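Local coordinates for metallo-beta-lactamase family protein (Thermus thermophilus, PDB 2ZO4) that probably acts as a zinc-dependent hydrolase of the metallo-beta-lactamase superfamily, binding two zinc ions, with its natural substrate not established, at residues Leu35-Leu40 / Leu67-His72; Asp74-Ser79 / Glu139-Pro144. One frame throughout, in Å; residues are numbered along the deposited sequence.

Overall arrangement
Contact 1 (35-40 with 67-72) and contact 2 (74-79 with 139-144) follow one another along the chain, the first closing before the second opens, and their centres lie about 8 Å apart. Contact 1 pairs the neighbouring parallel strands 32-36 and 65-68 of a mixed sheet; from 65-68 the chain runs through the zinc-binding loop into helix 73-76 of contact 2. The two also touch: Asp-37 OD2 is 2.7 Å from His-75 ND1, a probable hydrogen bond. A water ligates both zinc ions, one held by His-70 and His-72, the other by Asp-74 and His-75. Together they show how strand ends, loop and short helix build the dinuclear site within the metallo-beta-lactamase fold.

Contact 1 (Leu35-Leu40 / Leu67-His72); sequences LVDTAL and LLTHHH. With ZN (zinc ion), chain B.
Asp-37 meets Thr-69 through two torsions: chi1 of -64° sets the carboxylate carbon of Asp-37 anti to its own carbonyl carbon, and chi1 of 60° puts Thr-69 OG1 between its backbone N and carbonyl carbon. The two side chains cross at about a right angle, and both carboxylate oxygens accept from the same threonine. Thr-69 N donates to Asp-37 OD1 at 2.9 Å in a nearly straight bond (171°), while the hydroxyl, Thr-69 OG1, donates to Asp-37 OD2, also at 2.9 Å. Each oxygen uses its syn lone pair, a two-point grip that restrains rotation of the carboxylate. Thr-69 OG1 at the same time accepts from His-70 ND1 at 2.7 Å, with the oxygen close to the imidazole plane. This chain of bonds probably helps fix the rotation of the His-70 ring, whose NE2 binds a zinc ion at 2.2 Å; His-72 ND1, His-171, Asp-190 and a water complete that metal's shell. Asp-37 OD2 has a second partner in His-75, so the buried carboxylate lies behind ligands of both metals and may polarise the imidazole of His-75 directly and that of His-70, less directly, through Thr-69. Upstream, the strands pair in parallel: Leu-67 N donates to Leu-35 O at 2.8 Å and Asp-37 N to Leu-67 O. Val-36 CG1 rests on Thr-69 CG2 at 4.1 Å. The geometry is that of a beta-alpha-beta unit (strand 32-36, helix 43-55, strand 65-68) whose second strand leads into the THHHPDH sequence, the HxHxDH zinc-binding motif of the metallo-beta-lactamase fold.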
loop_
_atom_site.group_PDB
_atom_site.type_symbol
_atom_site.label_atom_id
_atom_site.label_comp_id
_atom_site.label_asym_id
_atom_site.label_seq_id
_atom_site.Cartn_x
_atom_site.Cartn_y
_atom_site.Cartn_z
ATOM N N LEU A 35 13.530 -8.661 6.409
ATOM C CA LEU A 35 12.772 -8.459 5.179
ATOM C C LEU A 35 11.864 -7.240 5.270
ATOM O O LEU A 35 11.156 -7.054 6.265
ATOM C CB LEU A 35 11.923 -9.686 4.847
ATOM C CG LEU A 35 12.403 -10.696 3.799
ATOM C CD1 LEU A 35 11.399 -11.829 3.715
ATOM C CD2 LEU A 35 12.592 -10.061 2.427
ATOM N N VAL A 36 11.907 -6.411 4.229
ATOM C CA VAL A 36 10.919 -5.364 4.032
ATOM C C VAL A 36 9.851 -5.951 3.104
ATOM O O VAL A 36 10.119 -6.209 1.925
ATOM C CB VAL A 36 11.540 -4.072 3.437
ATOM C CG1 VAL A 36 10.470 -3.024 3.175
ATOM C CG2 VAL A 36 12.613 -3.515 4.368
ATOM N N ASP A 37 8.660 -6.178 3.667
ATOM C CA ASP A 37 7.525 -6.834 2.991
ATOM C C ASP A 37 7.768 -8.330 2.719
ATOM O O ASP A 37 8.910 -8.795 2.764
ATOM C CB ASP A 37 7.082 -6.046 1.748
ATOM C CG ASP A 37 6.550 -4.660 2.102
ATOM O OD1 ASP A 37 6.131 -4.465 3.266
ATOM O OD2 ASP A 37 6.547 -3.767 1.225
ATOM N N THR A 38 6.692 -9.080 2.470
ATOM C CA THR A 38 6.743 -10.547 2.583
ATOM C C THR A 38 6.013 -11.338 1.497
ATOM O O THR A 38 5.977 -12.566 1.563
ATOM C CB THR A 38 6.156 -11.034 3.938
ATOM O OG1 THR A 38 4.776 -10.652 4.032
ATOM C CG2 THR A 38 6.925 -10.469 5.110
ATOM N N ALA A 39 5.439 -10.650 0.512
ATOM C CA ALA A 39 4.532 -11.276 -0.459
ATOM C C ALA A 39 3.369 -11.983 0.248
ATOM O O ALA A 39 2.858 -11.483 1.253
ATOM C CB ALA A 39 5.288 -12.228 -1.398
ATOM N N LEU A 40 2.960 -13.143 -0.259
ATOM C CA LEU A 40 1.759 -13.819 0.250
ATOM C C LEU A 40 1.781 -15.326 -0.013
ATOM O O LEU A 40 2.662 -15.832 -0.712
ATOM C CB LEU A 40 0.486 -13.181 -0.335
ATOM C CG LEU A 40 0.054 -13.475 -1.777
ATOM C CD1 LEU A 40 -1.287 -12.814 -2.049
ATOM C CD2 LEU A 40 1.094 -13.031 -2.806
ATOM N N LEU A 67 9.726 -5.933 8.426
ATOM C CA LEU A 67 9.258 -4.553 8.367
ATOM C C LEU A 67 8.196 -4.421 7.277
ATOM O O LEU A 67 8.492 -4.598 6.098
ATOM C CB LEU A 67 10.430 -3.590 8.116
ATOM C CG LEU A 67 11.623 -3.667 9.080
ATOM C CD1 LEU A 67 12.742 -2.750 8.632
ATOM C CD2 LEU A 67 11.212 -3.342 10.518
ATOM N N LEU A 68 6.962 -4.118 7.675
ATOM C CA LEU A 68 5.853 -4.007 6.723
ATOM C C LEU A 68 5.541 -2.563 6.363
ATOM O O LEU A 68 5.291 -1.737 7.240
ATOM C CB LEU A 68 4.584 -4.684 7.267
ATOM C CG LEU A 68 4.626 -6.189 7.548
ATOM C CD1 LEU A 68 3.278 -6.671 8.082
ATOM C CD2 LEU A 68 5.035 -6.988 6.314
ATOM N N THR A 69 5.541 -2.268 5.066
ATOM C CA THR A 69 5.144 -0.946 4.589
ATOM C C THR A 69 3.651 -0.721 4.808
ATOM O O THR A 69 3.241 0.364 5.221
ATOM C CB THR A 69 5.510 -0.725 3.104
ATOM O OG1 THR A 69 4.857 -1.710 2.293
ATOM C CG2 THR A 69 7.027 -0.809 2.903
ATOM N N HIS A 70 2.850 -1.756 4.549
ATOM C CA HIS A 70 1.398 -1.704 4.743
ATOM C C HIS A 70 0.729 -3.089 4.743
ATOM O O HIS A 70 1.396 -4.115 4.567
ATOM C CB HIS A 70 0.733 -0.760 3.728
ATOM C CG HIS A 70 0.951 -1.138 2.290
ATOM N ND1 HIS A 70 2.204 -1.306 1.739
ATOM C CD2 HIS A 70 0.069 -1.335 1.283
ATOM C CE1 HIS A 70 2.084 -1.606 0.459
ATOM N NE2 HIS A 70 0.800 -1.628 0.155
ATOM N N HIS A 71 -0.590 -3.088 4.932
ATOM C CA HIS A 71 -1.386 -4.294 5.169
ATOM C C HIS A 71 -1.879 -5.017 3.914
ATOM O O HIS A 71 -2.518 -6.071 4.028
ATOM C CB HIS A 71 -2.622 -3.940 6.002
ATOM C CG HIS A 71 -3.680 -3.228 5.217
ATOM N ND1 HIS A 71 -3.634 -1.874 4.967
ATOM C CD2 HIS A 71 -4.801 -3.684 4.608
ATOM C CE1 HIS A 71 -4.685 -1.523 4.248
ATOM N NE2 HIS A 71 -5.410 -2.602 4.019
ATOM N N HIS A 72 -1.641 -4.451 2.731
ATOM C CA HIS A 72 -2.134 -5.076 1.504
ATOM C C HIS A 72 -1.519 -6.470 1.349
ATOM O O HIS A 72 -0.369 -6.686 1.747
ATOM C CB HIS A 72 -1.884 -4.194 0.271
ATOM C CG HIS A 72 -2.678 -2.919 0.264
ATOM N ND1 HIS A 72 -2.403 -1.877 -0.594
ATOM C CD2 HIS A 72 -3.727 -2.514 1.020
ATOM C CE1 HIS A 72 -3.254 -0.890 -0.373
ATOM N NE2 HIS A 72 -4.067 -1.251 0.601
HETATM ZN ZN ZN B . -0.469 -1.630 -1.685
HETATM O O HOH W 1 -0.133 -3.247 -2.830
#

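Contact 2 (Asp74-Ser79 / Glu139-Pro144); sequences DHYGLS and ERVHPP. With ZN (zinc ion), chain C.
The turn leaving the zinc-binding helix of the HxHxDH motif meets the loop 139-144 here, with Tyr-76 and Gly-77 making the main contacts. His-142 N donates to Gly-77 O at 2.8 Å, in the carbonyl plane and on a lone pair, which ties the loop to the type I turn from Tyr-76 to Ser-79. Tyr-76 CG stands anti to its backbone N (chi1 168°), and the ring beyond it meets Val-141, Pro-143 and Pro-144. Val-141 CG1 lies at the ring's edge, 3.7 Å from Tyr-76 CE2, the side chains crossing at about a right angle. Further out, Tyr-76 OH lies 3.3 Å from Pro-143 CB and also hydrogen-bonds to His-100. Ser-79 OG sits over the centre of the ring; it donates to Tyr-76 O at 2.7 Å and lies 3.2 Å from Pro-144 CD. At the helix end of the segment, Asp-74 OD2 and His-75 NE2 bind the second zinc ion, with Asp-190, His-233 and the shared water completing its shell. Trp-103 of helix 99-104 stacks on Tyr-76, Arg-46 of helix 43-55 meets Leu-78 and His-142, and loop 139-144 runs from helix 133-138 toward strand 148-150.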
loop_
_atom_site.group_PDB
_atom_site.type_symbol
_atom_site.label_atom_id
_atom_site.label_comp_id
_atom_site.label_asym_id
_atom_site.label_seq_id
_atom_site.Cartn_x
_atom_site.Cartn_y
_atom_site.Cartn_z
ATOM N N ASP A 74 -0.186 -8.412 -0.876
ATOM C CA ASP A 74 1.102 -8.581 -1.562
ATOM C C ASP A 74 2.335 -8.156 -0.745
ATOM O O ASP A 74 3.467 -8.436 -1.140
ATOM C CB ASP A 74 1.082 -7.883 -2.934
ATOM C CG ASP A 74 0.655 -6.419 -2.858
ATOM O OD1 ASP A 74 -0.260 -6.079 -2.070
ATOM O OD2 ASP A 74 1.233 -5.604 -3.609
ATOM N N HIS A 75 2.114 -7.490 0.384
ATOM C CA HIS A 75 3.204 -7.033 1.253
ATOM C C HIS A 75 3.134 -7.701 2.630
ATOM O O HIS A 75 4.153 -7.942 3.275
ATOM C CB HIS A 75 3.147 -5.505 1.407
ATOM C CG HIS A 75 3.258 -4.762 0.109
ATOM N ND1 HIS A 75 4.427 -4.168 -0.316
ATOM C CD2 HIS A 75 2.344 -4.521 -0.860
ATOM C CE1 HIS A 75 4.232 -3.597 -1.490
ATOM N NE2 HIS A 75 2.975 -3.796 -1.843
ATOM N N TYR A 76 1.916 -8.035 3.040
ATOM C CA TYR A 76 1.591 -8.423 4.411
ATOM C C TYR A 76 1.289 -9.923 4.534
ATOM O O TYR A 76 1.291 -10.472 5.641
ATOM C CB TYR A 76 0.397 -7.564 4.824
ATOM C CG TYR A 76 -0.379 -7.876 6.090
ATOM C CD1 TYR A 76 -0.247 -7.076 7.222
ATOM C CD2 TYR A 76 -1.329 -8.898 6.118
ATOM C CE1 TYR A 76 -1.002 -7.323 8.372
ATOM C CE2 TYR A 76 -2.074 -9.160 7.261
ATOM C CZ TYR A 76 -1.912 -8.369 8.379
ATOM O OH TYR A 76 -2.667 -8.627 9.499
ATOM N N GLY A 77 1.057 -10.575 3.394
ATOM C CA GLY A 77 0.538 -11.949 3.343
ATOM C C GLY A 77 1.317 -13.040 4.064
ATOM O O GLY A 77 0.719 -13.934 4.655
ATOM N N LEU A 78 2.644 -12.984 4.015
ATOM C CA LEU A 78 3.465 -13.989 4.698
ATOM C C LEU A 78 3.998 -13.578 6.077
ATOM O O LEU A 78 4.732 -14.344 6.709
ATOM C CB LEU A 78 4.610 -14.479 3.802
ATOM C CG LEU A 78 4.261 -15.426 2.645
ATOM C CD1 LEU A 78 5.518 -15.824 1.883
ATOM C CD2 LEU A 78 3.524 -16.670 3.137
ATOM N N SER A 79 3.626 -12.388 6.547
ATOM C CA SER A 79 4.149 -11.865 7.818
ATOM C C SER A 79 3.872 -12.783 9.015
ATOM O O SER A 79 4.733 -12.958 9.878
ATOM C CB SER A 79 3.641 -10.446 8.089
ATOM O OG SER A 79 2.226 -10.389 8.144
ATOM N N GLU A 139 -7.457 -16.380 2.100
ATOM C CA GLU A 139 -6.846 -17.707 2.176
ATOM C C GLU A 139 -5.332 -17.662 1.948
ATOM O O GLU A 139 -4.605 -18.551 2.393
ATOM C CB GLU A 139 -7.500 -18.649 1.160
ATOM N N ARG A 140 -4.874 -16.620 1.255
ATOM C CA ARG A 140 -3.458 -16.432 0.935
ATOM C C ARG A 140 -2.760 -15.526 1.960
ATOM O O ARG A 140 -1.549 -15.295 1.878
ATOM C CB ARG A 140 -3.311 -15.847 -0.476
ATOM C CG ARG A 140 -4.060 -16.622 -1.552
ATOM C CD ARG A 140 -3.630 -16.222 -2.947
ATOM N NE ARG A 140 -4.293 -15.011 -3.420
ATOM C CZ ARG A 140 -5.159 -14.968 -4.430
ATOM N NH1 ARG A 140 -5.478 -16.073 -5.098
ATOM N NH2 ARG A 140 -5.704 -13.809 -4.775
ATOM N N VAL A 141 -3.529 -15.024 2.922
ATOM C CA VAL A 141 -3.006 -14.098 3.918
ATOM C C VAL A 141 -2.869 -14.759 5.285
ATOM O O VAL A 141 -3.817 -15.359 5.796
ATOM C CB VAL A 141 -3.863 -12.813 4.011
ATOM C CG1 VAL A 141 -3.414 -11.938 5.175
ATOM C CG2 VAL A 141 -3.795 -12.037 2.696
ATOM N N HIS A 142 -1.675 -14.632 5.860
ATOM C CA HIS A 142 -1.373 -15.141 7.195
ATOM C C HIS A 142 -1.051 -13.953 8.091
ATOM O O HIS A 142 0.099 -13.509 8.141
ATOM C CB HIS A 142 -0.196 -16.117 7.138
ATOM C CG HIS A 142 -0.401 -17.246 6.180
ATOM N ND1 HIS A 142 -0.793 -18.506 6.584
ATOM C CD2 HIS A 142 -0.296 -17.300 4.830
ATOM C CE1 HIS A 142 -0.909 -19.289 5.527
ATOM N NE2 HIS A 142 -0.615 -18.581 4.450
ATOM N N PRO A 143 -2.069 -13.416 8.785
ATOM C CA PRO A 143 -1.890 -12.219 9.608
ATOM C C PRO A 143 -1.019 -12.477 10.841
ATOM O O PRO A 143 -1.127 -13.544 11.450
ATOM C CB PRO A 143 -3.322 -11.865 10.038
ATOM C CG PRO A 143 -4.219 -12.659 9.135
ATOM C CD PRO A 143 -3.461 -13.897 8.830
ATOM N N PRO A 144 -0.152 -11.511 11.199
ATOM C CA PRO A 144 0.655 -11.637 12.407
ATOM C C PRO A 144 -0.225 -11.506 13.644
ATOM O O PRO A 144 -1.224 -10.783 13.617
ATOM C CB PRO A 144 1.631 -10.454 12.308
ATOM C CG PRO A 144 0.934 -9.454 11.469
ATOM C CD PRO A 144 0.113 -10.246 10.489
HETATM ZN ZN ZN C . 1.753 -3.349 -3.434
HETATM O O HOH W 1 -0.133 -3.247 -2.830
#